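Local coordinates for CAMP factor (Mobiluncus curtisii, PDB 6JLC), which probably acts as a secreted pore-forming toxin that takes part in the co-haemolytic CAMP reaction, here as the C-terminal part of the chain, at residues Asp126-Ser129 / Asp130-Thr134; Tyr135-Val138 / Ser139-Asp143; Leu157-Lys160 / Ala161-Thr165; Lys191-Arg194 / Val195-Ala199. All coordinates share one frame; numbering follows the deposited sequence.

Interaction 1 of 4, residues Asp126-Ser129 / Asp130-Thr134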
# COMPACT_ATOMS: atom_id res chain seq x y z
N ASP A 126 11.72 -19.84 1.18
CA ASP A 126 12.86 -18.93 1.23
C ASP A 126 12.45 -17.51 0.87
O ASP A 126 13.04 -16.54 1.37
CB ASP A 126 13.98 -19.43 0.30
CG ASP A 126 14.71 -20.64 0.88
OD1 ASP A 126 14.52 -20.97 2.07
OD2 ASP A 126 15.48 -21.28 0.14
N SER A 127 11.44 -17.34 0.01
CA SER A 127 10.91 -16.00 -0.26
C SER A 127 10.27 -15.39 0.98
O SER A 127 10.43 -14.19 1.24
CB SER A 127 9.90 -16.04 -1.41
OG SER A 127 10.53 -16.51 -2.59
N ILE A 128 9.53 -16.19 1.75
CA ILE A 128 8.98 -15.70 3.01
C ILE A 128 10.11 -15.23 3.92
O ILE A 128 10.04 -14.14 4.51
CB ILE A 128 8.13 -16.80 3.68
CG1 ILE A 128 6.87 -17.06 2.84
CG2 ILE A 128 7.77 -16.42 5.11
CD1 ILE A 128 6.04 -18.26 3.29
N SER A 129 11.17 -16.02 4.04
CA SER A 129 12.30 -15.62 4.87
C SER A 129 12.95 -14.35 4.35
O SER A 129 13.39 -13.50 5.13
CB SER A 129 13.32 -16.76 4.94
OG SER A 129 12.77 -17.87 5.61
N ASP A 130 13.02 -14.20 3.02
CA ASP A 130 13.69 -13.02 2.46
C ASP A 130 12.87 -11.76 2.68
O ASP A 130 13.44 -10.69 2.92
CB ASP A 130 13.95 -13.23 0.97
CG ASP A 130 14.63 -12.03 0.33
OD1 ASP A 130 15.81 -11.79 0.65
OD2 ASP A 130 13.98 -11.35 -0.48
N LEU A 131 11.54 -11.85 2.56
CA LEU A 131 10.71 -10.69 2.89
C LEU A 131 10.94 -10.25 4.33
O LEU A 131 11.09 -9.06 4.61
CB LEU A 131 9.24 -11.02 2.65
CG LEU A 131 8.79 -11.17 1.20
CD1 LEU A 131 7.42 -11.89 1.15
CD2 LEU A 131 8.71 -9.80 0.52
N ARG A 132 10.98 -11.20 5.27
CA ARG A 132 11.14 -10.84 6.68
C ARG A 132 12.53 -10.27 6.93
O ARG A 132 12.67 -9.26 7.64
CB ARG A 132 10.90 -12.06 7.57
CG ARG A 132 9.43 -12.50 7.55
CD ARG A 132 9.25 -13.87 8.16
NE ARG A 132 7.85 -14.27 8.13
CZ ARG A 132 7.41 -15.45 8.56
NH1 ARG A 132 8.26 -16.34 9.05
NH2 ARG A 132 6.11 -15.73 8.48
N ALA A 133 13.56 -10.91 6.39
CA ALA A 133 14.92 -10.43 6.58
C ALA A 133 15.09 -9.04 5.98
O ALA A 133 15.77 -8.18 6.56
CB ALA A 133 15.91 -11.41 5.96
N THR A 134 14.47 -8.81 4.82
CA THR A 134 14.62 -7.52 4.16
C THR A 134 13.91 -6.43 4.94
O THR A 134 14.46 -5.34 5.14
CB THR A 134 14.11 -7.59 2.72
OG1 THR A 134 14.86 -8.58 2.00
CG2 THR A 134 14.30 -6.25 2.02

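Interaction 2 of 4, residues Tyr135-Val138 / Ser139-Asp143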
# COMPACT_ATOMS: atom_id res chain seq x y z
N TYR A 135 12.69 -6.71 5.41
CA TYR A 135 11.99 -5.73 6.22
C TYR A 135 12.79 -5.37 7.46
O TYR A 135 12.94 -4.19 7.79
CB TYR A 135 10.61 -6.23 6.62
CG TYR A 135 9.88 -5.17 7.41
CD1 TYR A 135 9.14 -4.19 6.77
CD2 TYR A 135 9.99 -5.11 8.80
CE1 TYR A 135 8.49 -3.19 7.48
CE2 TYR A 135 9.35 -4.12 9.52
CZ TYR A 135 8.61 -3.16 8.85
OH TYR A 135 7.97 -2.18 9.56
N GLU A 136 13.27 -6.38 8.18
CA GLU A 136 14.03 -6.12 9.40
C GLU A 136 15.28 -5.30 9.10
O GLU A 136 15.60 -4.37 9.84
CB GLU A 136 14.39 -7.42 10.10
CG GLU A 136 15.05 -7.20 11.45
CD GLU A 136 15.66 -8.46 12.02
OE1 GLU A 136 14.96 -9.19 12.76
OE2 GLU A 136 16.85 -8.72 11.74
N ARG A 137 15.97 -5.60 7.99
CA ARG A 137 17.18 -4.86 7.66
C ARG A 137 16.88 -3.39 7.36
O ARG A 137 17.48 -2.49 7.94
CB ARG A 137 17.90 -5.50 6.48
CG ARG A 137 19.19 -4.78 6.10
CD ARG A 137 19.70 -5.20 4.73
NE ARG A 137 19.17 -6.50 4.34
CZ ARG A 137 18.53 -6.73 3.21
NH1 ARG A 137 18.35 -5.74 2.33
NH2 ARG A 137 18.08 -7.95 2.95
N VAL A 138 15.96 -3.14 6.43
CA VAL A 138 15.77 -1.76 5.98
C VAL A 138 15.05 -0.93 7.04
O VAL A 138 15.07 0.31 6.96
CB VAL A 138 15.01 -1.69 4.64
CG1 VAL A 138 15.70 -2.60 3.61
CG2 VAL A 138 13.55 -2.07 4.83
N SER A 139 14.43 -1.58 8.03
CA SER A 139 13.79 -0.84 9.13
C SER A 139 14.80 -0.04 9.93
O SER A 139 14.44 0.96 10.55
CB SER A 139 13.06 -1.80 10.06
OG SER A 139 11.84 -2.21 9.48
N THR A 140 16.05 -0.48 9.94
CA THR A 140 17.12 0.20 10.65
C THR A 140 17.84 1.22 9.78
O THR A 140 18.78 1.85 10.25
CB THR A 140 18.15 -0.82 11.16
OG1 THR A 140 19.03 -1.18 10.09
CG2 THR A 140 17.46 -2.08 11.68
N TYR A 141 17.44 1.38 8.52
CA TYR A 141 18.09 2.38 7.68
C TYR A 141 17.74 3.77 8.19
O TYR A 141 16.77 3.97 8.92
CB TYR A 141 17.67 2.24 6.22
CG TYR A 141 18.29 1.08 5.47
CD1 TYR A 141 19.12 0.16 6.12
CD2 TYR A 141 18.05 0.89 4.11
CE1 TYR A 141 19.67 -0.90 5.43
CE2 TYR A 141 18.60 -0.17 3.41
CZ TYR A 141 19.41 -1.06 4.07
OH TYR A 141 19.96 -2.11 3.37
N ARG A 142 18.52 4.74 7.82
CA ARG A 142 18.23 6.06 8.29
C ARG A 142 17.05 6.71 7.66
O ARG A 142 16.60 6.32 6.63
CB ARG A 142 19.42 6.97 8.19
CG ARG A 142 20.02 7.16 6.84
CD ARG A 142 21.53 7.05 6.94
NE ARG A 142 22.19 7.04 5.63
CZ ARG A 142 21.95 7.93 4.68
NH1 ARG A 142 21.08 8.90 4.89
NH2 ARG A 142 22.58 7.86 3.53
N ASP A 143 16.56 7.71 8.34
CA ASP A 143 15.43 8.45 7.79
C ASP A 143 15.92 9.52 6.82
O ASP A 143 17.06 9.98 6.87
CB ASP A 143 14.63 9.11 8.91
CG ASP A 143 14.17 8.13 9.95
OD1 ASP A 143 13.76 7.02 9.56
OD2 ASP A 143 14.23 8.46 11.16

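Interaction 3 of 4, residues Leu157-Lys160 / Ala161-Thr165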
# COMPACT_ATOMS: atom_id res chain seq x y z
N LEU A 157 1.73 10.84 1.19
CA LEU A 157 1.13 11.43 2.40
C LEU A 157 0.55 12.81 2.11
O LEU A 157 -0.53 13.16 2.60
CB LEU A 157 2.19 11.51 3.51
CG LEU A 157 1.69 11.93 4.90
CD1 LEU A 157 0.72 10.91 5.46
CD2 LEU A 157 2.86 12.14 5.85
N LEU A 158 1.20 13.59 1.27
CA LEU A 158 0.71 14.90 0.88
C LEU A 158 -0.56 14.73 0.03
O LEU A 158 -1.52 15.42 0.20
CB LEU A 158 1.75 15.65 0.11
CG LEU A 158 1.33 16.94 -0.53
CD1 LEU A 158 0.62 17.85 0.44
CD2 LEU A 158 2.46 17.64 -1.21
N ASN A 159 -0.53 13.78 -0.86
CA ASN A 159 -1.68 13.52 -1.70
C ASN A 159 -2.86 13.09 -0.88
O ASN A 159 -3.95 13.48 -1.13
CB ASN A 159 -1.38 12.51 -2.79
CG ASN A 159 -2.25 12.70 -4.01
OD1 ASN A 159 -2.56 11.78 -4.72
ND2 ASN A 159 -2.64 13.89 -4.22
N LYS A 160 -2.62 12.28 0.13
CA LYS A 160 -3.70 11.88 1.02
C LYS A 160 -4.31 13.09 1.73
O LYS A 160 -5.54 13.19 1.85
CB LYS A 160 -3.18 10.87 2.05
CG LYS A 160 -4.28 9.98 2.64
CD LYS A 160 -3.72 8.71 3.26
CE LYS A 160 -3.16 7.77 2.20
NZ LYS A 160 -1.95 7.05 2.67
N ALA A 161 -3.47 14.02 2.19
CA ALA A 161 -3.98 15.23 2.83
C ALA A 161 -4.78 16.08 1.86
O ALA A 161 -5.82 16.64 2.22
CB ALA A 161 -2.82 16.03 3.44
N ILE A 162 -4.32 16.18 0.60
CA ILE A 162 -5.07 16.93 -0.40
C ILE A 162 -6.45 16.31 -0.59
O ILE A 162 -7.48 17.00 -0.57
CB ILE A 162 -4.30 16.97 -1.73
CG1 ILE A 162 -3.01 17.79 -1.57
CG2 ILE A 162 -5.19 17.50 -2.88
CD1 ILE A 162 -2.05 17.67 -2.76
N TRP A 163 -6.49 14.99 -0.77
CA TRP A 163 -7.78 14.34 -1.01
C TRP A 163 -8.66 14.40 0.23
O TRP A 163 -9.86 14.67 0.12
CB TRP A 163 -7.56 12.90 -1.47
CG TRP A 163 -7.28 12.84 -2.91
CD1 TRP A 163 -6.08 12.57 -3.51
CD2 TRP A 163 -8.21 13.10 -3.97
NE1 TRP A 163 -6.22 12.63 -4.88
CE2 TRP A 163 -7.52 12.95 -5.19
CE3 TRP A 163 -9.57 13.43 -4.00
CZ2 TRP A 163 -8.14 13.11 -6.43
CZ3 TRP A 163 -10.19 13.60 -5.24
CH2 TRP A 163 -9.47 13.44 -6.44
N ASN A 164 -8.07 14.16 1.41
CA ASN A 164 -8.82 14.32 2.65
C ASN A 164 -9.44 15.70 2.74
O ASN A 164 -10.58 15.85 3.21
CB ASN A 164 -7.93 14.08 3.87
CG ASN A 164 -7.68 12.62 4.14
OD1 ASN A 164 -8.40 11.75 3.65
ND2 ASN A 164 -6.65 12.33 4.93
N THR A 165 -8.70 16.74 2.32
CA THR A 165 -9.22 18.10 2.43
C THR A 165 -10.33 18.34 1.42
O THR A 165 -11.32 19.01 1.74
CB THR A 165 -8.09 19.12 2.26
OG1 THR A 165 -7.05 18.83 3.20
CG2 THR A 165 -8.58 20.54 2.48

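Interaction 4 of 4, residues Lys191-Arg194 / Val195-Ala199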
# COMPACT_ATOMS: atom_id res chain seq x y z
N LYS A 191 -2.30 25.44 -3.60
CA LYS A 191 -0.91 25.57 -3.18
C LYS A 191 -0.31 24.21 -2.85
O LYS A 191 0.82 23.91 -3.24
CB LYS A 191 -0.80 26.51 -1.99
CG LYS A 191 -1.39 27.89 -2.24
CD LYS A 191 -1.19 28.81 -1.03
CE LYS A 191 -2.09 30.04 -1.11
NZ LYS A 191 -1.98 30.90 0.10
N ALA A 192 -1.06 23.37 -2.14
CA ALA A 192 -0.56 22.03 -1.84
C ALA A 192 -0.41 21.19 -3.10
O ALA A 192 0.55 20.42 -3.24
CB ALA A 192 -1.49 21.34 -0.83
N VAL A 193 -1.36 21.31 -4.04
CA VAL A 193 -1.27 20.55 -5.28
C VAL A 193 0.03 20.88 -6.00
O VAL A 193 0.70 19.99 -6.55
CB VAL A 193 -2.50 20.81 -6.18
CG1 VAL A 193 -2.28 20.30 -7.61
CG2 VAL A 193 -3.78 20.20 -5.57
N ARG A 194 0.43 22.16 -6.01
CA ARG A 194 1.63 22.56 -6.73
C ARG A 194 2.87 21.90 -6.13
O ARG A 194 3.71 21.35 -6.85
CB ARG A 194 1.76 24.08 -6.74
CG ARG A 194 0.73 24.74 -7.61
CD ARG A 194 1.06 26.19 -7.96
NE ARG A 194 -0.02 26.77 -8.75
CZ ARG A 194 -0.22 26.53 -10.04
NH1 ARG A 194 0.59 25.72 -10.71
NH2 ARG A 194 -1.24 27.10 -10.67
N VAL A 195 2.98 21.93 -4.80
CA VAL A 195 4.05 21.22 -4.10
C VAL A 195 4.07 19.76 -4.52
O VAL A 195 5.12 19.20 -4.85
CB VAL A 195 3.89 21.36 -2.58
CG1 VAL A 195 4.98 20.58 -1.85
CG2 VAL A 195 3.93 22.82 -2.18
N TRP A 196 2.89 19.12 -4.54
CA TRP A 196 2.81 17.70 -4.88
C TRP A 196 3.31 17.43 -6.29
O TRP A 196 3.92 16.38 -6.55
CB TRP A 196 1.37 17.22 -4.72
CG TRP A 196 1.19 15.77 -5.05
CD1 TRP A 196 1.44 14.70 -4.24
CD2 TRP A 196 0.70 15.24 -6.28
NE1 TRP A 196 1.13 13.53 -4.89
CE2 TRP A 196 0.68 13.84 -6.15
CE3 TRP A 196 0.28 15.81 -7.48
CZ2 TRP A 196 0.26 13.00 -7.17
CZ3 TRP A 196 -0.14 14.97 -8.50
CH2 TRP A 196 -0.15 13.59 -8.34
N PHE A 197 3.07 18.36 -7.22
CA PHE A 197 3.50 18.15 -8.59
C PHE A 197 4.97 18.49 -8.81
O PHE A 197 5.56 18.03 -9.79
CB PHE A 197 2.64 18.98 -9.54
CG PHE A 197 1.50 18.21 -10.16
CD1 PHE A 197 1.71 17.41 -11.27
CD2 PHE A 197 0.22 18.28 -9.62
CE1 PHE A 197 0.65 16.70 -11.85
CE2 PHE A 197 -0.84 17.59 -10.20
CZ PHE A 197 -0.62 16.79 -11.31
N LYS A 198 5.58 19.29 -7.92
CA LYS A 198 6.96 19.72 -8.09
C LYS A 198 7.89 18.54 -7.85
O LYS A 198 8.02 18.06 -6.72
CB LYS A 198 7.28 20.87 -7.14
CG LYS A 198 8.77 21.13 -7.00
CD LYS A 198 9.10 22.59 -6.80
CE LYS A 198 8.99 22.99 -5.36
NZ LYS A 198 9.79 24.22 -5.07
N ALA A 199 8.55 18.08 -8.92
CA ALA A 199 9.33 16.84 -8.84
C ALA A 199 10.49 16.95 -7.86
O ALA A 199 10.93 15.93 -7.32
CB ALA A 199 9.86 16.47 -10.22

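Interaction 1 of 4, residues Asp126-Ser129 / Asp130-Thr134
Ile-128 and Arg-132 stand one turn apart on helix 121-139, and their side chains run alongside each other. The close part is the buried Ile-128 against the inner stem and one guanidinium face of Arg-132, a residue that is otherwise exposed. CG2 of Ile-128 lies over the centre of that face, 3.6 Å from CZ of Arg-132. The arginine reaches this spot because its CG is anti to the carbonyl carbon (chi1 -68°) and the chain then runs straight to NE. On the way, CG of Arg-132 passes 3.5 Å from O of Ile-128. Leu-131 turns into the bundle, with CG 3.4 Å from O of Ser-127. Ser-129 and Ala-133 form the looser, solvent-facing part. Their helical bond, N of Ala-133 to O of Ser-129 at 2.9 Å, comes with little more than the alanine CB against that oxygen. O of Asp-130 takes two bonds, from N and OG1 of Thr-134 on opposite faces of the carbonyl plane, with OG1 at 2.7 Å. Polar side chains of this turn reach both neighbouring helices, Arg-132 to Glu-80 of 68-91 by a salt bridge and Asp-130 to Ser-106 of 97-114. The aliphatic cover and Glu-80 probably hold the guanidinium in place.

Interaction 2 of 4, residues Tyr135-Val138 / Ser139-Asp143
The Tyr-135 and Tyr-141 rings each receive an atom over one face. They flank the C-terminal end of helix 121-139, where the chain leaves for the loop before helix 152-173. Val-138 CA sits over the centre of the Tyr-141 ring in a CH-pi contact, 3.8 Å from the centroid and 8° off the normal. Ser-139 OG lies over a face of the Tyr-135 ring, offset toward the rim, 3.1 Å from CE2 of Tyr-135. The Tyr-135 ring also makes a cation-pi contact with Lys-87, and its OH bonds to Asn-91. At the edge of the Arg-137 guanidinium, near its plane, is the Tyr-141 hydroxyl. These two flat groups are turned 49° apart. With CG anti to the backbone N (chi1 -179°) and chi2 extended, CD of Arg-137 comes to 3.4 Å from OH of Tyr-141. A bend at chi3 then sets the direction in which NE and the guanidinium leave. Arg-137 and Tyr-141 share Glu-102 of helix 97-114. Ser-139 OG and N both bond to Tyr-135 O, from opposite faces of its plane. N of Tyr-141 reaches O of Val-138, and N of Thr-140 reaches O of Arg-137. Thr-140 OG1 lies in the carbonyl plane of Arg-137, 3.0 Å from its O.

Interaction 3 of 4, residues Leu157-Lys160 / Ala161-Thr165
Trp-163 lies alongside Asn-159, one turn earlier on helix 152-173. Its CB is 3.7 Å from O of Asn-159. The first torsion (chi1 -83°) sets CG anti to the carbonyl carbon, and the five-membered part of the indole then runs back past O of Asn-159. CD1 of Trp-163 comes to 3.3 Å from that oxygen. Next, NE1 of Trp-163 lies 3.8 Å from OD1 of Asn-159, which sits in the ring plane at the indole edge. Thus CB, CG, CD1 and NE1 make the contact, and it is the pyrrole side that meets Asn-159. Amide and indole are steeply inclined, 70° apart. The indole also makes a cation-pi contact with Arg-166. Helix 152-173 packs against helices 179-197 and 203-222 in the all-helical fold, and its buried face carries Leu-158 and Ile-162. CG1 of Ile-162 touches O of Leu-158 at 3.3 Å, and CD1 of Ile-162 meets CG of Leu-158 at 4.1 Å. Lys-160 and Asn-164 are neighbours on the more polar side, with the lysine CG near ND2 of the asparagine. The bond from N of Asn-164 to O of Lys-160 is short at 2.7 Å. Thr-165 OG1 and N both bond to Ala-161 O, from opposite faces of the carbonyl plane.

Interaction 4 of 4, residues Lys191-Arg194 / Val195-Ala199
The Phe-197 ring, near the end of helix 179-197, has Val-193 at its rim and Trp-196 over one face. CG1 of Val-193 meets CD2 of Phe-197 at 3.8 Å, and CE2 of the same ring is only slightly farther away. The valine methyl is placed for this because CG1 is anti to its backbone N (chi1 167°), which sends it out along the phenyl side chain one turn on. The phenyl ring is also turned so that O of Val-193 lies at its edge, in plane, 3.5 Å from CD2 of Phe-197. Trp-196 comes to the same phenyl from another side. Its CZ3 stands over one face of the Phe-197 ring, offset toward the rim, while CD2 of Phe-197 lies in plane at the edge of the indole. The two aromatic groups are therefore steeply inclined to each other. This is the C-terminal turn of the helix, and Lys-198 is the first residue to leave helical geometry. N of Trp-196 bonds to O of Ala-192 at 3.0 Å, and N of Phe-197 to O of Val-193 at 3.0 Å. O of Arg-194 receives two weak bonds, from N of Phe-197 and N of Lys-198. N of Lys-198 also bonds to O of Val-195 at 3.1 Å, three residues back. Trp-196 packs against Leu-158 and Asn-159 of helix 152-173. Lys-198 forms a salt bridge with Glu-205, while Lys-155 NZ holds the carbonyl oxygens of Trp-196 and Lys-198.

How the interactions relate
Interactions 1 and 2 follow each other along helix 121-139, with centres about 14 Å apart. Interactions 3 and 4 belong to helices 152-173 and 179-197, which pack together. Interactions 1 and 3 lie on opposite sides of the chain's centre. Interactions 3 and 4 touch directly, for instance at CB of Asn-159 and NE1 of Trp-196, 3.4 Å apart. Interactions 1 and 3 are mid-helix and partly buried; each pairs a buried aliphatic face with a polar side and ends in a threonine bonded to a backbone carbonyl. Interactions 2 and 4 are surface contacts at helix ends. Hydroxyls close interaction 2; weak backbone bonds at the last turn and aromatic contacts mark interaction 4.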